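Local coordinates for glutathione S-transferase family protein (PDB 5F06) that probably catalyses the conjugation of glutathione to halogenated and other electrophilic compounds, as a Phi-class glutathione transferase that binds glutathione, at residues A[167-172]-A[192-197]; A[172-177]-A[202-207]. All coordinates share one frame; numbering follows the deposited sequence.

Contact 1: A[167-172]-A[192-197]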
ATOM      1  N   LEU A 167      -0.616  13.853  -2.339  1.00  9.48           N
ATOM      2  CA  LEU A 167       0.032  14.161  -1.068  1.00 10.04           C
ATOM      3  C   LEU A 167       1.054  13.105  -0.663  1.00  9.52           C
ATOM      4  O   LEU A 167       2.158  13.437  -0.213  1.00  8.42           O
ATOM      5  CB  LEU A 167      -1.024  14.309   0.034  1.00  9.57           C
ATOM      6  CG  LEU A 167      -0.508  14.726   1.417  1.00  8.34           C
ATOM      7  CD1 LEU A 167      -1.545  15.571   2.137  1.00  8.91           C
ATOM      8  CD2 LEU A 167      -0.119  13.522   2.281  1.00  8.18           C
ATOM      9  N   HIS A 168       0.695  11.835  -0.820  1.00  8.92           N
ATOM     10  CA  HIS A 168       1.570  10.759  -0.377  1.00  9.31           C
ATOM     11  C   HIS A 168       2.913  10.760  -1.102  1.00  9.47           C
ATOM     12  O   HIS A 168       3.875  10.180  -0.606  1.00  9.84           O
ATOM     13  CB  HIS A 168       0.883   9.402  -0.548  1.00  8.81           C
ATOM     14  CG  HIS A 168      -0.144   9.120   0.499  1.00  8.16           C
ATOM     15  ND1 HIS A 168      -0.978   8.026   0.449  1.00  9.35           N
ATOM     16  CD2 HIS A 168      -0.471   9.793   1.629  1.00  8.27           C
ATOM     17  CE1 HIS A 168      -1.778   8.036   1.502  1.00  9.42           C
ATOM     18  NE2 HIS A 168      -1.491   9.097   2.234  1.00  8.71           N
ATOM     19  N   HIS A 169       2.980  11.430  -2.252  1.00  9.56           N
ATOM     20  CA  HIS A 169       4.207  11.490  -3.059  1.00 10.00           C
ATOM     21  C   HIS A 169       5.207  12.545  -2.588  1.00  9.78           C
ATOM     22  O   HIS A 169       6.361  12.548  -3.013  1.00 10.30           O
ATOM     23  CB  HIS A 169       3.876  11.793  -4.521  1.00  8.67           C
ATOM     24  CG  HIS A 169       3.163  10.690  -5.232  1.00 10.18           C
ATOM     25  ND1 HIS A 169       1.818  10.442  -5.065  1.00 10.62           N
ATOM     26  CD2 HIS A 169       3.604   9.778  -6.129  1.00 11.13           C
ATOM     27  CE1 HIS A 169       1.463   9.421  -5.822  1.00 11.30           C
ATOM     28  NE2 HIS A 169       2.528   9.001  -6.481  1.00 10.90           N
ATOM     29  N   LEU A 170       4.761  13.460  -1.740  1.00  8.37           N
ATOM     30  CA  LEU A 170       5.549  14.652  -1.452  1.00  9.92           C
ATOM     31  C   LEU A 170       6.901  14.366  -0.786  1.00  9.56           C
ATOM     32  O   LEU A 170       7.921  14.881  -1.243  1.00  9.78           O
ATOM     33  CB  LEU A 170       4.739  15.626  -0.585  1.00 11.18           C
ATOM     34  CG  LEU A 170       3.666  16.435  -1.329  1.00 10.88           C
ATOM     35  CD1 LEU A 170       2.754  17.137  -0.336  1.00 11.94           C
ATOM     36  CD2 LEU A 170       4.283  17.459  -2.284  1.00 11.57           C
ATOM     37  N   PRO A 171       6.927  13.544   0.279  1.00  9.78           N
ATOM     38  CA  PRO A 171       8.182  13.494   1.043  1.00 10.18           C
ATOM     39  C   PRO A 171       9.355  12.833   0.312  1.00  9.85           C
ATOM     40  O   PRO A 171      10.423  13.439   0.281  1.00 10.05           O
ATOM     41  CB  PRO A 171       7.802  12.692   2.297  1.00  9.54           C
ATOM     42  CG  PRO A 171       6.330  12.780   2.383  1.00  9.56           C
ATOM     43  CD  PRO A 171       5.847  12.818   0.967  1.00 10.18           C
ATOM     44  N   TYR A 172       9.182  11.643  -0.258  1.00 10.23           N
ATOM     45  CA  TYR A 172      10.301  10.994  -0.946  1.00 10.91           C
ATOM     46  C   TYR A 172      10.704  11.791  -2.180  1.00 11.03           C
ATOM     47  O   TYR A 172      11.884  11.877  -2.523  1.00 10.15           O
ATOM     48  CB  TYR A 172       9.958   9.558  -1.346  1.00 10.56           C
ATOM     49  CG  TYR A 172      10.353   8.520  -0.320  1.00 11.47           C
ATOM     50  CD1 TYR A 172      11.642   8.469   0.188  1.00 12.24           C
ATOM     51  CD2 TYR A 172       9.437   7.581   0.133  1.00 13.10           C
ATOM     52  CE1 TYR A 172      12.007   7.528   1.126  1.00 12.72           C
ATOM     53  CE2 TYR A 172       9.796   6.632   1.073  1.00 13.68           C
ATOM     54  CZ  TYR A 172      11.083   6.615   1.565  1.00 13.39           C
ATOM     55  OH  TYR A 172      11.443   5.671   2.498  1.00 14.95           O
ATOM     56  N   LYS A 192       6.885  17.472 -14.026  1.00 13.45           N
ATOM     57  CA  LYS A 192       7.637  18.577 -13.431  1.00 14.47           C
ATOM     58  C   LYS A 192       6.704  19.677 -12.930  1.00 14.45           C
ATOM     59  O   LYS A 192       6.846  20.164 -11.809  1.00 13.54           O
ATOM     60  CB  LYS A 192       8.630  19.156 -14.447  1.00 16.04           C
ATOM     61  CG  LYS A 192       9.431  20.353 -13.944  1.00 16.35           C
ATOM     62  CD  LYS A 192      10.474  20.776 -14.977  1.00 18.02           C
ATOM     63  CE  LYS A 192      11.334  21.925 -14.482  1.00 21.25           C
ATOM     64  NZ  LYS A 192      10.576  23.209 -14.409  1.00 22.61           N
ATOM     65  N   ALA A 193       5.754  20.070 -13.769  1.00 15.53           N
ATOM     66  CA  ALA A 193       4.817  21.128 -13.407  1.00 15.80           C
ATOM     67  C   ALA A 193       3.926  20.684 -12.244  1.00 15.36           C
ATOM     68  O   ALA A 193       3.646  21.465 -11.332  1.00 16.93           O
ATOM     69  CB  ALA A 193       3.979  21.518 -14.606  1.00 16.09           C
ATOM     70  N   TRP A 194       3.491  19.427 -12.285  1.00 12.86           N
ATOM     71  CA  TRP A 194       2.706  18.833 -11.198  1.00 12.67           C
ATOM     72  C   TRP A 194       3.477  18.887  -9.881  1.00 13.27           C
ATOM     73  O   TRP A 194       2.942  19.307  -8.857  1.00 12.08           O
ATOM     74  CB  TRP A 194       2.341  17.392 -11.563  1.00 12.26           C
ATOM     75  CG  TRP A 194       1.845  16.522 -10.445  1.00 12.23           C
ATOM     76  CD1 TRP A 194       0.606  16.545  -9.861  1.00 12.70           C
ATOM     77  CD2 TRP A 194       2.567  15.463  -9.803  1.00 11.53           C
ATOM     78  NE1 TRP A 194       0.524  15.574  -8.888  1.00 10.87           N
ATOM     79  CE2 TRP A 194       1.712  14.898  -8.835  1.00 11.21           C
ATOM     80  CE3 TRP A 194       3.856  14.944  -9.950  1.00 11.74           C
ATOM     81  CZ2 TRP A 194       2.108  13.843  -8.021  1.00 11.06           C
ATOM     82  CZ3 TRP A 194       4.246  13.898  -9.137  1.00 11.57           C
ATOM     83  CH2 TRP A 194       3.375  13.358  -8.186  1.00 11.36           C
ATOM     84  N   TRP A 195       4.743  18.487  -9.917  1.00 15.06           N
ATOM     85  CA  TRP A 195       5.580  18.521  -8.723  1.00 15.09           C
ATOM     86  C   TRP A 195       5.729  19.938  -8.172  1.00 16.09           C
ATOM     87  O   TRP A 195       5.591  20.166  -6.969  1.00 17.33           O
ATOM     88  CB  TRP A 195       6.965  17.951  -9.023  1.00 14.39           C
ATOM     89  CG  TRP A 195       7.935  18.265  -7.941  1.00 14.28           C
ATOM     90  CD1 TRP A 195       9.014  19.096  -8.022  1.00 15.42           C
ATOM     91  CD2 TRP A 195       7.900  17.779  -6.597  1.00 14.58           C
ATOM     92  NE1 TRP A 195       9.659  19.150  -6.809  1.00 15.31           N
ATOM     93  CE2 TRP A 195       8.995  18.349  -5.918  1.00 14.42           C
ATOM     94  CE3 TRP A 195       7.048  16.914  -5.901  1.00 14.54           C
ATOM     95  CZ2 TRP A 195       9.266  18.078  -4.577  1.00 14.98           C
ATOM     96  CZ3 TRP A 195       7.320  16.646  -4.568  1.00 13.07           C
ATOM     97  CH2 TRP A 195       8.420  17.226  -3.922  1.00 12.77           C
ATOM     98  N   GLU A 196       6.019  20.880  -9.062  1.00 15.78           N
ATOM     99  CA  GLU A 196       6.208  22.275  -8.679  1.00 16.57           C
ATOM    100  C   GLU A 196       4.926  22.837  -8.078  1.00 16.47           C
ATOM    101  O   GLU A 196       4.965  23.694  -7.195  1.00 16.94           O
ATOM    102  CB  GLU A 196       6.662  23.092  -9.894  1.00 18.11           C
ATOM    103  CG  GLU A 196       8.086  22.753 -10.327  1.00 19.16           C
ATOM    104  CD  GLU A 196       8.440  23.235 -11.720  1.00 20.29           C
ATOM    105  OE1 GLU A 196       7.537  23.654 -12.480  1.00 20.83           O
ATOM    106  OE2 GLU A 196       9.641  23.187 -12.055  1.00 20.12           O
ATOM    107  N   ASP A 197       3.793  22.330  -8.553  1.00 15.79           N
ATOM    108  CA  ASP A 197       2.484  22.701  -8.026  1.00 16.84           C
ATOM    109  C   ASP A 197       2.295  22.181  -6.597  1.00 16.68           C
ATOM    110  O   ASP A 197       2.154  22.967  -5.661  1.00 16.19           O
ATOM    111  CB  ASP A 197       1.380  22.158  -8.947  1.00 17.20           C
ATOM    112  CG  ASP A 197      -0.027  22.534  -8.493  1.00 18.33           C
ATOM    113  OD1 ASP A 197      -0.198  23.086  -7.384  1.00 19.96           O
ATOM    114  OD2 ASP A 197      -0.979  22.257  -9.256  1.00 16.63           O
TER

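Contact 2: A[172-177]-A[202-207]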
ATOM      1  N   TYR A 172       9.182  11.643  -0.258  1.00 10.23           N
ATOM      2  CA  TYR A 172      10.301  10.994  -0.946  1.00 10.91           C
ATOM      3  C   TYR A 172      10.704  11.791  -2.180  1.00 11.03           C
ATOM      4  O   TYR A 172      11.884  11.877  -2.523  1.00 10.15           O
ATOM      5  CB  TYR A 172       9.958   9.558  -1.346  1.00 10.56           C
ATOM      6  CG  TYR A 172      10.353   8.520  -0.320  1.00 11.47           C
ATOM      7  CD1 TYR A 172      11.642   8.469   0.188  1.00 12.24           C
ATOM      8  CD2 TYR A 172       9.437   7.581   0.133  1.00 13.10           C
ATOM      9  CE1 TYR A 172      12.007   7.528   1.126  1.00 12.72           C
ATOM     10  CE2 TYR A 172       9.796   6.632   1.073  1.00 13.68           C
ATOM     11  CZ  TYR A 172      11.083   6.615   1.565  1.00 13.39           C
ATOM     12  OH  TYR A 172      11.443   5.671   2.498  1.00 14.95           O
ATOM     13  N   THR A 173       9.727  12.386  -2.849  1.00 11.99           N
ATOM     14  CA  THR A 173      10.029  13.149  -4.044  1.00 12.23           C
ATOM     15  C   THR A 173      10.817  14.393  -3.650  1.00 12.56           C
ATOM     16  O   THR A 173      11.750  14.783  -4.349  1.00 13.14           O
ATOM     17  CB  THR A 173       8.758  13.529  -4.816  1.00 11.15           C
ATOM     18  OG1 THR A 173       7.982  12.349  -5.061  1.00 10.86           O
ATOM     19  CG2 THR A 173       9.113  14.172  -6.152  1.00 12.24           C
ATOM     20  N   TYR A 174      10.472  14.995  -2.514  1.00 12.00           N
ATOM     21  CA  TYR A 174      11.175  16.189  -2.059  1.00 12.73           C
ATOM     22  C   TYR A 174      12.670  15.910  -1.931  1.00 12.72           C
ATOM     23  O   TYR A 174      13.506  16.722  -2.339  1.00 12.80           O
ATOM     24  CB  TYR A 174      10.617  16.688  -0.721  1.00 14.01           C
ATOM     25  CG  TYR A 174      11.253  17.985  -0.282  1.00 16.33           C
ATOM     26  CD1 TYR A 174      10.997  19.163  -0.969  1.00 16.70           C
ATOM     27  CD2 TYR A 174      12.120  18.030   0.799  1.00 15.90           C
ATOM     28  CE1 TYR A 174      11.576  20.348  -0.590  1.00 17.48           C
ATOM     29  CE2 TYR A 174      12.708  19.220   1.186  1.00 17.27           C
ATOM     30  CZ  TYR A 174      12.430  20.374   0.488  1.00 17.33           C
ATOM     31  OH  TYR A 174      13.008  21.566   0.860  1.00 17.68           O
ATOM     32  N   TYR A 175      13.010  14.749  -1.384  1.00 12.16           N
ATOM     33  CA  TYR A 175      14.410  14.391  -1.213  1.00 11.53           C
ATOM     34  C   TYR A 175      15.049  13.958  -2.531  1.00 12.15           C
ATOM     35  O   TYR A 175      16.225  14.243  -2.772  1.00 12.36           O
ATOM     36  CB  TYR A 175      14.551  13.289  -0.166  1.00 12.88           C
ATOM     37  CG  TYR A 175      14.543  13.783   1.273  1.00 15.08           C
ATOM     38  CD1 TYR A 175      15.047  15.037   1.610  1.00 17.85           C
ATOM     39  CD2 TYR A 175      14.049  12.988   2.295  1.00 15.96           C
ATOM     40  CE1 TYR A 175      15.047  15.484   2.915  1.00 18.84           C
ATOM     41  CE2 TYR A 175      14.048  13.431   3.610  1.00 16.89           C
ATOM     42  CZ  TYR A 175      14.550  14.679   3.910  1.00 17.06           C
ATOM     43  OH  TYR A 175      14.562  15.133   5.209  1.00 16.73           O
ATOM     44  N   LEU A 176      14.285  13.277  -3.384  1.00 13.50           N
ATOM     45  CA  LEU A 176      14.775  12.902  -4.708  1.00 14.24           C
ATOM     46  C   LEU A 176      15.241  14.140  -5.472  1.00 14.84           C
ATOM     47  O   LEU A 176      16.273  14.120  -6.146  1.00 14.65           O
ATOM     48  CB  LEU A 176      13.690  12.171  -5.502  1.00 12.86           C
ATOM     49  CG  LEU A 176      14.043  11.750  -6.934  1.00 16.29           C
ATOM     50  CD1 LEU A 176      14.520  10.312  -6.979  1.00 18.42           C
ATOM     51  CD2 LEU A 176      12.861  11.950  -7.867  1.00 17.90           C
ATOM     52  N   MET A 177      14.489  15.227  -5.348  1.00 13.74           N
ATOM     53  CA  MET A 177      14.777  16.432  -6.119  1.00 13.53           C
ATOM     54  C   MET A 177      16.055  17.123  -5.650  1.00 15.01           C
ATOM     55  O   MET A 177      16.542  18.043  -6.307  1.00 14.99           O
ATOM     56  CB  MET A 177      13.595  17.400  -6.050  1.00 12.39           C
ATOM     57  CG  MET A 177      12.335  16.872  -6.735  1.00 11.57           C
ATOM     58  SD  MET A 177      12.591  16.369  -8.447  1.00 15.52           S
ATOM     59  CE  MET A 177      12.794  17.966  -9.226  1.00 15.06           C
ATOM     60  N   PRO A 202       0.862  25.619   0.572  1.00 18.79           N
ATOM     61  CA  PRO A 202       1.209  26.105   1.913  1.00 20.66           C
ATOM     62  C   PRO A 202       1.392  24.987   2.933  1.00 19.09           C
ATOM     63  O   PRO A 202       2.294  25.065   3.768  1.00 19.72           O
ATOM     64  CB  PRO A 202       0.014  26.986   2.285  1.00 23.29           C
ATOM     65  CG  PRO A 202      -0.513  27.469   0.987  1.00 24.03           C
ATOM     66  CD  PRO A 202      -0.299  26.343   0.016  1.00 20.44           C
ATOM     67  N   ALA A 203       0.557  23.956   2.848  1.00 21.56           N
ATOM     68  CA  ALA A 203       0.574  22.867   3.816  1.00 23.09           C
ATOM     69  C   ALA A 203       1.858  22.041   3.749  1.00 22.13           C
ATOM     70  O   ALA A 203       2.212  21.381   4.724  1.00 24.49           O
ATOM     71  CB  ALA A 203      -0.634  21.968   3.611  1.00 21.97           C
ATOM     72  N   PHE A 204       2.551  22.063   2.611  1.00 16.79           N
ATOM     73  CA  PHE A 204       3.813  21.331   2.504  1.00 14.58           C
ATOM     74  C   PHE A 204       5.005  22.242   2.742  1.00 16.99           C
ATOM     75  O   PHE A 204       6.058  21.786   3.188  1.00 18.07           O
ATOM     76  CB  PHE A 204       3.971  20.649   1.143  1.00 12.28           C
ATOM     77  CG  PHE A 204       5.245  19.857   1.027  1.00 11.98           C
ATOM     78  CD1 PHE A 204       5.410  18.684   1.750  1.00 12.70           C
ATOM     79  CD2 PHE A 204       6.287  20.298   0.228  1.00 13.19           C
ATOM     80  CE1 PHE A 204       6.585  17.961   1.668  1.00 12.38           C
ATOM     81  CE2 PHE A 204       7.464  19.577   0.142  1.00 14.59           C
ATOM     82  CZ  PHE A 204       7.611  18.407   0.865  1.00 14.27           C
ATOM     83  N   LYS A 205       4.850  23.527   2.435  1.00 19.44           N
ATOM     84  CA  LYS A 205       5.958  24.461   2.580  1.00 23.82           C
ATOM     85  C   LYS A 205       6.386  24.550   4.039  1.00 24.59           C
ATOM     86  O   LYS A 205       7.569  24.699   4.334  1.00 24.99           O
ATOM     87  CB  LYS A 205       5.586  25.847   2.044  1.00 29.96           C
ATOM     88  CG  LYS A 205       5.603  25.939   0.518  1.00 35.09           C
ATOM     89  CD  LYS A 205       6.044  27.314   0.016  1.00 45.57           C
ATOM     90  CE  LYS A 205       4.864  28.198  -0.371  1.00 51.07           C
ATOM     91  NZ  LYS A 205       3.885  28.392   0.733  1.00 52.43           N
ATOM     92  N   LYS A 206       5.425  24.439   4.950  1.00 26.74           N
ATOM     93  CA  LYS A 206       5.731  24.466   6.375  1.00 30.69           C
ATOM     94  C   LYS A 206       6.489  23.202   6.777  1.00 27.71           C
ATOM     95  O   LYS A 206       7.350  23.233   7.652  1.00 30.16           O
ATOM     96  CB  LYS A 206       4.450  24.604   7.199  1.00 34.79           C
ATOM     97  CG  LYS A 206       4.702  24.859   8.676  1.00 42.26           C
ATOM     98  CD  LYS A 206       3.406  25.013   9.456  1.00 47.50           C
ATOM     99  CE  LYS A 206       3.682  25.315  10.922  1.00 53.90           C
ATOM    100  NZ  LYS A 206       2.430  25.417  11.722  1.00 56.57           N
ATOM    101  N   VAL A 207       6.166  22.094   6.120  1.00 22.91           N
ATOM    102  CA  VAL A 207       6.788  20.807   6.411  1.00 22.38           C
ATOM    103  C   VAL A 207       8.161  20.707   5.749  1.00 22.33           C
ATOM    104  O   VAL A 207       9.074  20.078   6.288  1.00 22.91           O
ATOM    105  CB  VAL A 207       5.889  19.638   5.934  1.00 19.88           C
ATOM    106  CG1 VAL A 207       6.519  18.290   6.257  1.00 19.48           C
ATOM    107  CG2 VAL A 207       4.514  19.739   6.571  1.00 22.13           C
TER

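Contact 1: A[167-172]-A[192-197]
His169 and Trp194 meet as an edge-to-face aromatic pair: the six-membered ring of the indole directs its rim at the imidazole face, the two ring centroids 5.6 Å apart and the planes at 80°. The touching atom of the tryptophan is CH2, the far corner of the indole, which comes within 4.0 Å of His169 CG. Trp194 reaches that far because its CG stands anti to the backbone N (chi1 165°), which carries the long ring system off helix 189-198 toward the turn. Both rings also have polar atoms to satisfy in this buried place. His169 ND1 is hydrogen-bonded to the carbonyl of Ala165 and NE2 to the hydroxyl of Tyr147, so the imidazole is tied at both nitrogens and its rotation is fixed; Trp194 NE1 is hydrogen-bonded to Asp166 OD1.

The contact lies in the all-helical C-terminal domain of the glutathione transferase fold, where the type I turn from Leu167 to Leu170 leads into helix 170-176. A backbone bond of 3.0 Å from Leu170 N to Leu167 O closes that turn.

Trp195, the next residue along its helix, brings the benzo edge of its indole to Leu170, which meets it in two ways. The apolar part is the methyl carbon CD2 of Leu170, packed 3.9 Å from Trp195 CZ3. The other is a ring edge against a polar backbone atom: Leu170 O lies near the indole plane, 3.6 Å from Trp195 CH2. Leucine suits the spot because a branched, flexible end can fit beside a flat ring, and tryptophan because it bridges the gap between backbones whose closest CA atoms, those of Leu170 and Trp195, are still 8.2 Å apart.

Contact 2: A[172-177]-A[202-207]
Tyr174 and Phe204 form an offset edge-to-face (T-shaped) pair that joins two helices of the glutathione transferase C-terminal region, 170-176 and 202-210. The rim of the phenylalanine points at the face of the tyrosine, with centroids 5.5 Å apart and planes inclined at 74°. CE2 and CZ are the two Phe204 atoms that do the touching. Phe204 CE2 lies 3.7 Å from Tyr174 CD1, and the neighbouring CZ sits 3.8 Å from Tyr174 CG, so the phenylalanine bears on the root of the tyrosine ring more than on its hydroxyl end. In both residues CG is anti to the backbone N (chi1 -175° in Tyr174, -178° in Phe204), and the two rings reach out from their helices to span backbones that come no closer than 10.1 Å between the CA atoms of Tyr174 and Phe204.

The polar end of the tyrosine has a separate partner: its OH is hydrogen-bonded to Asn212 OD1. A tyrosine therefore suits this partly exposed place, offering an apolar ring to Phe204 and a hydroxyl to the C-terminal tail, whereas the buried Phe204 is purely hydrocarbon. With an alanine in place of Tyr174, ring and hydroxyl go together, and the rim of Phe204 is likely to lose the aromatic face it points at and Asn212 this hydrogen-bond partner.

Apolar contact extends beyond the ring of the tyrosine to its first side-chain carbon, where Tyr174 CB lies 3.8 Å from Phe204 CZ.

Overall arrangement
From the N terminus, the chain first builds the thioredoxin-like domain and then the long helices 90-120 and 130-153 before reaching helix 170-176, which serves both contacts. Contact 1 closes a loop of 19 intervening residues when helix 189-198 comes back against the start of helix 170-176. Contact 2 closes one of 24 when helix 202-210, next in the chain, packs further along it. Since the segments alternate in sequence, the two loops cross. The contacts, with centres about 7 Å apart, also touch directly: Trp195 packs on Thr173, Tyr174 and Met177, while Leu170 meets Phe204, drawing the three helices into one cluster.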